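Local coordinates for protein lovastatin nonaketide synthase, polyketide synthase component (Aspergillus terreus, PDB 7CPX) that builds the nonaketide dihydromonacolin L of the lovastatin pathway from nine malonyl-CoA units, working as a homodimer together with lovC, at residues L2021-L2035 against R2047-A2061. The protein carries 2 engineered substitutions. Residues are numbered along the deposited sequence; the frame is centred on the assembly and turned at random.
Sequences LRRVLPRGVQALVDL and RMMKVLMPGCAHYRA
Val2051 sets CG1 over one face of the Arg2022 guanidinium, offset toward its rim and 3.6 Å from Arg2022 NH1. The extended arginine chain passes the valine at a slant, with Arg2022 CG 3.5 Å from Val2051 CG1; Asp2018 forms a salt bridge with its charged end. The His2058 ring turns an edge to Leu2032 O, which lies in the ring plane, 3.8 Å from His2058 CD2. His2058 CE1 lies over the centre of one face of the Arg2060 guanidinium, which is salt-bridged to Glu2042. The Tyr2059 ring also has Leu2032 O at its edge.

Leu2032 is central to the apolar layer. Its CG stands anti to the backbone N (chi1 177°), which carries the two methyls to the sulfur-bearing chains of helix 2041-2051. Leu2032 CD1 meets Met2048 SD at 3.6 Å, the two chains crossing at about a right angle. Leu2032 CD2 touches Met2049 CE, the end of a doubly bent chain. Further along, Leu2025 CD1 sits against Val2051 CG2 (3.6 Å) and Met2048 CG.

Four backbone hydrogen bonds join the two segments; the first, Ala2057 N to Gln2030 O at 3.0 Å, starts just ahead of strand 2031-2034. The short strand axes run 9° from parallel. On the far side, strand 2031-2034 pairs with strand 1964-1968. Helix 2041-2051 connects strand 2031-2034 to its parallel neighbour 2057-2059 as a beta-alpha-beta crossover, with strand 2057-2059 outermost in this chain's five-stranded parallel sheet.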
loop_
_atom_site.group_PDB
_atom_site.type_symbol
_atom_site.label_atom_id
_atom_site.label_comp_id
_atom_site.label_asym_id
_atom_site.label_seq_id
_atom_site.Cartn_x
_atom_site.Cartn_y
_atom_site.Cartn_z
ATOM N N LEU A 2021 -2.940 26.468 -28.039
ATOM C CA LEU A 2021 -4.189 26.384 -28.785
ATOM C C LEU A 2021 -4.856 27.748 -28.889
ATOM O O LEU A 2021 -5.343 28.130 -29.960
ATOM C CB LEU A 2021 -5.124 25.376 -28.119
ATOM C CG LEU A 2021 -4.580 23.948 -28.042
ATOM C CD1 LEU A 2021 -5.477 23.082 -27.181
ATOM C CD2 LEU A 2021 -4.431 23.349 -29.430
ATOM N N ARG A 2022 -4.881 28.504 -27.790
ATOM C CA ARG A 2022 -5.396 29.867 -27.850
ATOM C C ARG A 2022 -4.624 30.689 -28.871
ATOM O O ARG A 2022 -5.211 31.470 -29.628
ATOM C CB ARG A 2022 -5.315 30.526 -26.473
ATOM C CG ARG A 2022 -6.353 30.039 -25.481
ATOM C CD ARG A 2022 -6.257 30.785 -24.160
ATOM N NE ARG A 2022 -7.342 30.434 -23.252
ATOM C CZ ARG A 2022 -7.315 29.414 -22.402
ATOM N NH1 ARG A 2022 -6.267 28.611 -22.316
ATOM N NH2 ARG A 2022 -8.368 29.195 -21.621
ATOM N N ARG A 2023 -3.303 30.521 -28.905
ATOM C CA ARG A 2023 -2.484 31.288 -29.837
ATOM C C ARG A 2023 -2.816 30.943 -31.285
ATOM O O ARG A 2023 -2.907 31.838 -32.135
ATOM C CB ARG A 2023 -1.003 31.039 -29.560
ATOM C CG ARG A 2023 -0.072 31.901 -30.393
ATOM C CD ARG A 2023 1.386 31.606 -30.092
ATOM N NE ARG A 2023 1.803 30.307 -30.607
ATOM C CZ ARG A 2023 2.114 30.069 -31.874
ATOM N NH1 ARG A 2023 2.039 31.017 -32.795
ATOM N NH2 ARG A 2023 2.509 28.850 -32.229
ATOM N N VAL A 2024 -3.004 29.662 -31.587
ATOM C CA VAL A 2024 -3.121 29.201 -32.966
ATOM C C VAL A 2024 -4.575 29.020 -33.385
ATOM O O VAL A 2024 -4.946 29.392 -34.498
ATOM C CB VAL A 2024 -2.322 27.894 -33.163
ATOM C CG1 VAL A 2024 -0.876 28.091 -32.747
ATOM C CG2 VAL A 2024 -2.956 26.748 -32.393
ATOM N N LEU A 2025 -5.409 28.449 -32.524
ATOM C CA LEU A 2025 -6.772 28.141 -32.928
ATOM C C LEU A 2025 -7.524 29.427 -33.263
ATOM O O LEU A 2025 -7.443 30.406 -32.513
ATOM C CB LEU A 2025 -7.515 27.384 -31.825
ATOM C CG LEU A 2025 -6.987 26.003 -31.435
ATOM C CD1 LEU A 2025 -7.977 25.317 -30.515
ATOM C CD2 LEU A 2025 -6.720 25.147 -32.657
ATOM N N PRO A 2026 -8.262 29.465 -34.374
ATOM C CA PRO A 2026 -9.065 30.656 -34.673
ATOM C C PRO A 2026 -10.152 30.859 -33.629
ATOM O O PRO A 2026 -10.717 29.901 -33.099
ATOM C CB PRO A 2026 -9.657 30.351 -36.054
ATOM C CG PRO A 2026 -9.652 28.867 -36.146
ATOM C CD PRO A 2026 -8.443 28.413 -35.389
ATOM N N ARG A 2027 -10.442 32.128 -33.339
ATOM C CA ARG A 2027 -11.431 32.463 -32.325
ATOM C C ARG A 2027 -12.849 32.529 -32.876
ATOM O O ARG A 2027 -13.794 32.643 -32.088
ATOM C CB ARG A 2027 -11.074 33.798 -31.669
ATOM C CG ARG A 2027 -9.669 33.848 -31.082
ATOM C CD ARG A 2027 -9.442 32.737 -30.067
ATOM N NE ARG A 2027 -8.143 32.846 -29.413
ATOM C CZ ARG A 2027 -7.902 33.581 -28.336
ATOM N NH1 ARG A 2027 -8.852 34.303 -27.762
ATOM N NH2 ARG A 2027 -6.676 33.593 -27.820
ATOM N N GLY A 2028 -13.022 32.461 -34.194
ATOM C CA GLY A 2028 -14.350 32.475 -34.776
ATOM C C GLY A 2028 -15.063 31.143 -34.767
ATOM O O GLY A 2028 -16.240 31.082 -35.134
ATOM N N VAL A 2029 -14.382 30.077 -34.348
ATOM C CA VAL A 2029 -14.982 28.749 -34.358
ATOM C C VAL A 2029 -16.117 28.693 -33.346
ATOM O O VAL A 2029 -15.977 29.146 -32.203
ATOM C CB VAL A 2029 -13.923 27.679 -34.062
ATOM C CG1 VAL A 2029 -14.587 26.342 -33.780
ATOM C CG2 VAL A 2029 -12.960 27.559 -35.227
ATOM N N GLN A 2030 -17.250 28.133 -33.767
ATOM C CA GLN A 2030 -18.400 27.940 -32.900
ATOM C C GLN A 2030 -18.691 26.476 -32.613
ATOM O O GLN A 2030 -19.449 26.184 -31.681
ATOM C CB GLN A 2030 -19.647 28.587 -33.522
ATOM C CG GLN A 2030 -19.577 30.102 -33.611
ATOM C CD GLN A 2030 -20.309 30.647 -34.819
ATOM O OE1 GLN A 2030 -20.240 30.076 -35.908
ATOM N NE2 GLN A 2030 -21.016 31.755 -34.637
ATOM N N ALA A 2031 -18.117 25.552 -33.382
ATOM C CA ALA A 2031 -18.325 24.129 -33.173
ATOM C C ALA A 2031 -17.016 23.387 -33.393
ATOM O O ALA A 2031 -16.169 23.804 -34.190
ATOM C CB ALA A 2031 -19.404 23.573 -34.109
ATOM N N LEU A 2032 -16.861 22.282 -32.668
ATOM C CA LEU A 2032 -15.701 21.411 -32.778
ATOM C C LEU A 2032 -16.161 20.015 -33.172
ATOM O O LEU A 2032 -17.095 19.472 -32.572
ATOM C CB LEU A 2032 -14.925 21.357 -31.461
ATOM C CG LEU A 2032 -13.727 20.403 -31.435
ATOM C CD1 LEU A 2032 -12.703 20.793 -32.485
ATOM C CD2 LEU A 2032 -13.090 20.378 -30.058
ATOM N N VAL A 2033 -15.504 19.443 -34.174
ATOM C CA VAL A 2033 -15.822 18.117 -34.684
ATOM C C VAL A 2033 -14.545 17.295 -34.581
ATOM O O VAL A 2033 -13.652 17.407 -35.428
ATOM C CB VAL A 2033 -16.344 18.162 -36.124
ATOM C CG1 VAL A 2033 -16.651 16.764 -36.619
ATOM C CG2 VAL A 2033 -17.576 19.046 -36.208
ATOM N N ASP A 2034 -14.446 16.472 -33.541
ATOM C CA ASP A 2034 -13.261 15.648 -33.318
ATOM C C ASP A 2034 -13.455 14.328 -34.052
ATOM O O ASP A 2034 -14.177 13.443 -33.587
ATOM C CB ASP A 2034 -13.028 15.428 -31.828
ATOM C CG ASP A 2034 -11.804 14.577 -31.549
ATOM O OD1 ASP A 2034 -11.062 14.264 -32.504
ATOM O OD2 ASP A 2034 -11.584 14.220 -30.373
ATOM N N LEU A 2035 -12.804 14.195 -35.205
ATOM C CA LEU A 2035 -12.813 12.961 -35.975
ATOM C C LEU A 2035 -11.567 12.125 -35.732
ATOM O O LEU A 2035 -11.328 11.159 -36.463
ATOM C CB LEU A 2035 -12.951 13.270 -37.467
ATOM C CG LEU A 2035 -14.144 14.146 -37.854
ATOM C CD1 LEU A 2035 -14.275 14.230 -39.364
ATOM C CD2 LEU A 2035 -15.429 13.621 -37.236
ATOM N N ARG A 2047 -8.953 20.391 -24.043
ATOM C CA ARG A 2047 -8.324 21.703 -23.965
ATOM C C ARG A 2047 -8.948 22.667 -24.964
ATOM O O ARG A 2047 -9.102 23.858 -24.672
ATOM C CB ARG A 2047 -6.822 21.575 -24.202
ATOM C CG ARG A 2047 -6.033 21.309 -22.937
ATOM C CD ARG A 2047 -4.707 20.647 -23.234
ATOM N NE ARG A 2047 -4.837 19.205 -23.399
ATOM C CZ ARG A 2047 -3.815 18.384 -23.587
ATOM N NH1 ARG A 2047 -2.575 18.835 -23.673
ATOM N NH2 ARG A 2047 -4.041 17.077 -23.689
ATOM N N MET A 2048 -9.330 22.169 -26.142
ATOM C CA MET A 2048 -9.996 23.037 -27.106
ATOM C C MET A 2048 -11.273 23.615 -26.514
ATOM O O MET A 2048 -11.553 24.810 -26.665
ATOM C CB MET A 2048 -10.301 22.270 -28.392
ATOM C CG MET A 2048 -9.074 21.915 -29.211
ATOM S SD MET A 2048 -9.503 21.198 -30.809
ATOM C CE MET A 2048 -7.924 21.259 -31.649
ATOM N N MET A 2049 -12.049 22.787 -25.813
ATOM C CA MET A 2049 -13.270 23.278 -25.188
ATOM C C MET A 2049 -12.985 24.387 -24.187
ATOM O O MET A 2049 -13.881 25.184 -23.888
ATOM C CB MET A 2049 -14.006 22.130 -24.499
ATOM C CG MET A 2049 -14.499 21.044 -25.445
ATOM S SD MET A 2049 -15.888 21.557 -26.478
ATOM C CE MET A 2049 -15.048 22.318 -27.866
ATOM N N LYS A 2050 -11.760 24.458 -23.663
ATOM C CA LYS A 2050 -11.405 25.539 -22.754
ATOM C C LYS A 2050 -11.014 26.808 -23.498
ATOM O O LYS A 2050 -11.210 27.910 -22.975
ATOM C CB LYS A 2050 -10.260 25.106 -21.839
ATOM C CG LYS A 2050 -10.621 23.995 -20.873
ATOM C CD LYS A 2050 -9.479 23.720 -19.909
ATOM C CE LYS A 2050 -9.847 22.654 -18.891
ATOM N NZ LYS A 2050 -8.756 22.431 -17.902
ATOM N N VAL A 2051 -10.469 26.681 -24.705
ATOM C CA VAL A 2051 -9.966 27.847 -25.430
ATOM C C VAL A 2051 -10.990 28.362 -26.430
ATOM O O VAL A 2051 -11.071 29.568 -26.677
ATOM C CB VAL A 2051 -8.634 27.501 -26.123
ATOM C CG1 VAL A 2051 -7.676 26.848 -25.142
ATOM C CG2 VAL A 2051 -8.875 26.607 -27.321
ATOM N N LEU A 2052 -11.781 27.469 -27.017
ATOM C CA LEU A 2052 -12.757 27.871 -28.016
ATOM C C LEU A 2052 -13.876 28.679 -27.361
ATOM O O LEU A 2052 -13.878 28.933 -26.152
ATOM C CB LEU A 2052 -13.311 26.643 -28.735
ATOM C CG LEU A 2052 -12.294 25.850 -29.559
ATOM C CD1 LEU A 2052 -12.940 24.612 -30.153
ATOM C CD2 LEU A 2052 -11.692 26.712 -30.656
ATOM N N MET A 2053 -14.838 29.089 -28.177
ATOM C CA MET A 2053 -15.930 29.907 -27.677
ATOM C C MET A 2053 -16.675 29.154 -26.577
ATOM O O MET A 2053 -16.904 27.945 -26.699
ATOM C CB MET A 2053 -16.890 30.261 -28.814
ATOM C CG MET A 2053 -18.080 31.111 -28.390
ATOM S SD MET A 2053 -19.212 31.458 -29.753
ATOM C CE MET A 2053 -18.150 32.379 -30.862
ATOM N N PRO A 2054 -17.060 29.824 -25.490
ATOM C CA PRO A 2054 -17.841 29.138 -24.455
ATOM C C PRO A 2054 -19.124 28.562 -25.034
ATOM O O PRO A 2054 -19.782 29.178 -25.874
ATOM C CB PRO A 2054 -18.125 30.244 -23.431
ATOM C CG PRO A 2054 -17.040 31.236 -23.635
ATOM C CD PRO A 2054 -16.727 31.206 -25.100
ATOM N N GLY A 2055 -19.476 27.364 -24.573
ATOM C CA GLY A 2055 -20.618 26.666 -25.124
ATOM C C GLY A 2055 -20.430 26.176 -26.539
ATOM O O GLY A 2055 -21.417 25.840 -27.199
ATOM N N CYS A 2056 -19.192 26.127 -27.026
ATOM C CA CYS A 2056 -18.936 25.668 -28.384
ATOM C C CYS A 2056 -19.444 24.244 -28.567
ATOM O O CYS A 2056 -19.188 23.367 -27.737
ATOM C CB CYS A 2056 -17.439 25.745 -28.688
ATOM S SG CYS A 2056 -16.941 24.965 -30.235
ATOM N N ALA A 2057 -20.168 24.018 -29.660
ATOM C CA ALA A 2057 -20.708 22.695 -29.933
ATOM C C ALA A 2057 -19.579 21.701 -30.170
ATOM O O ALA A 2057 -18.609 21.991 -30.876
ATOM C CB ALA A 2057 -21.633 22.741 -31.147
ATOM N N HIS A 2058 -19.713 20.519 -29.577
ATOM C CA HIS A 2058 -18.688 19.489 -29.646
ATOM C C HIS A 2058 -19.271 18.217 -30.237
ATOM O O HIS A 2058 -20.367 17.791 -29.863
ATOM C CB HIS A 2058 -18.108 19.200 -28.261
ATOM C CG HIS A 2058 -16.977 18.220 -28.277
ATOM N ND1 HIS A 2058 -16.534 17.574 -27.144
ATOM C CD2 HIS A 2058 -16.197 17.779 -29.291
ATOM C CE1 HIS A 2058 -15.532 16.773 -27.460
ATOM N NE2 HIS A 2058 -15.309 16.879 -28.757
ATOM N N TYR A 2059 -18.528 17.614 -31.164
ATOM C CA TYR A 2059 -18.907 16.342 -31.770
ATOM C C TYR A 2059 -17.663 15.479 -31.887
ATOM O O TYR A 2059 -16.694 15.871 -32.543
ATOM C CB TYR A 2059 -19.549 16.554 -33.144
ATOM C CG TYR A 2059 -20.802 17.395 -33.104
ATOM C CD1 TYR A 2059 -20.738 18.774 -33.237
ATOM C CD2 TYR A 2059 -22.049 16.810 -32.931
ATOM C CE1 TYR A 2059 -21.880 19.548 -33.200
ATOM C CE2 TYR A 2059 -23.197 17.576 -32.893
ATOM C CZ TYR A 2059 -23.107 18.945 -33.028
ATOM O OH TYR A 2059 -24.248 19.712 -32.990
ATOM N N ARG A 2060 -17.690 14.311 -31.255
ATOM C CA ARG A 2060 -16.567 13.390 -31.291
ATOM C C ARG A 2060 -16.709 12.420 -32.461
ATOM O O ARG A 2060 -17.728 12.377 -33.153
ATOM C CB ARG A 2060 -16.464 12.620 -29.974
ATOM C CG ARG A 2060 -16.050 13.472 -28.786
ATOM C CD ARG A 2060 -15.940 12.636 -27.520
ATOM N NE ARG A 2060 -15.358 13.389 -26.414
ATOM C CZ ARG A 2060 -16.043 14.180 -25.600
ATOM N NH1 ARG A 2060 -17.346 14.360 -25.739
ATOM N NH2 ARG A 2060 -15.401 14.813 -24.621
ATOM N N ALA A 2061 -15.655 11.630 -32.678
ATOM C CA ALA A 2061 -15.699 10.624 -33.732
ATOM C C ALA A 2061 -16.839 9.642 -33.510
ATOM O O ALA A 2061 -17.447 9.166 -34.476
ATOM C CB ALA A 2061 -14.366 9.880 -33.804
#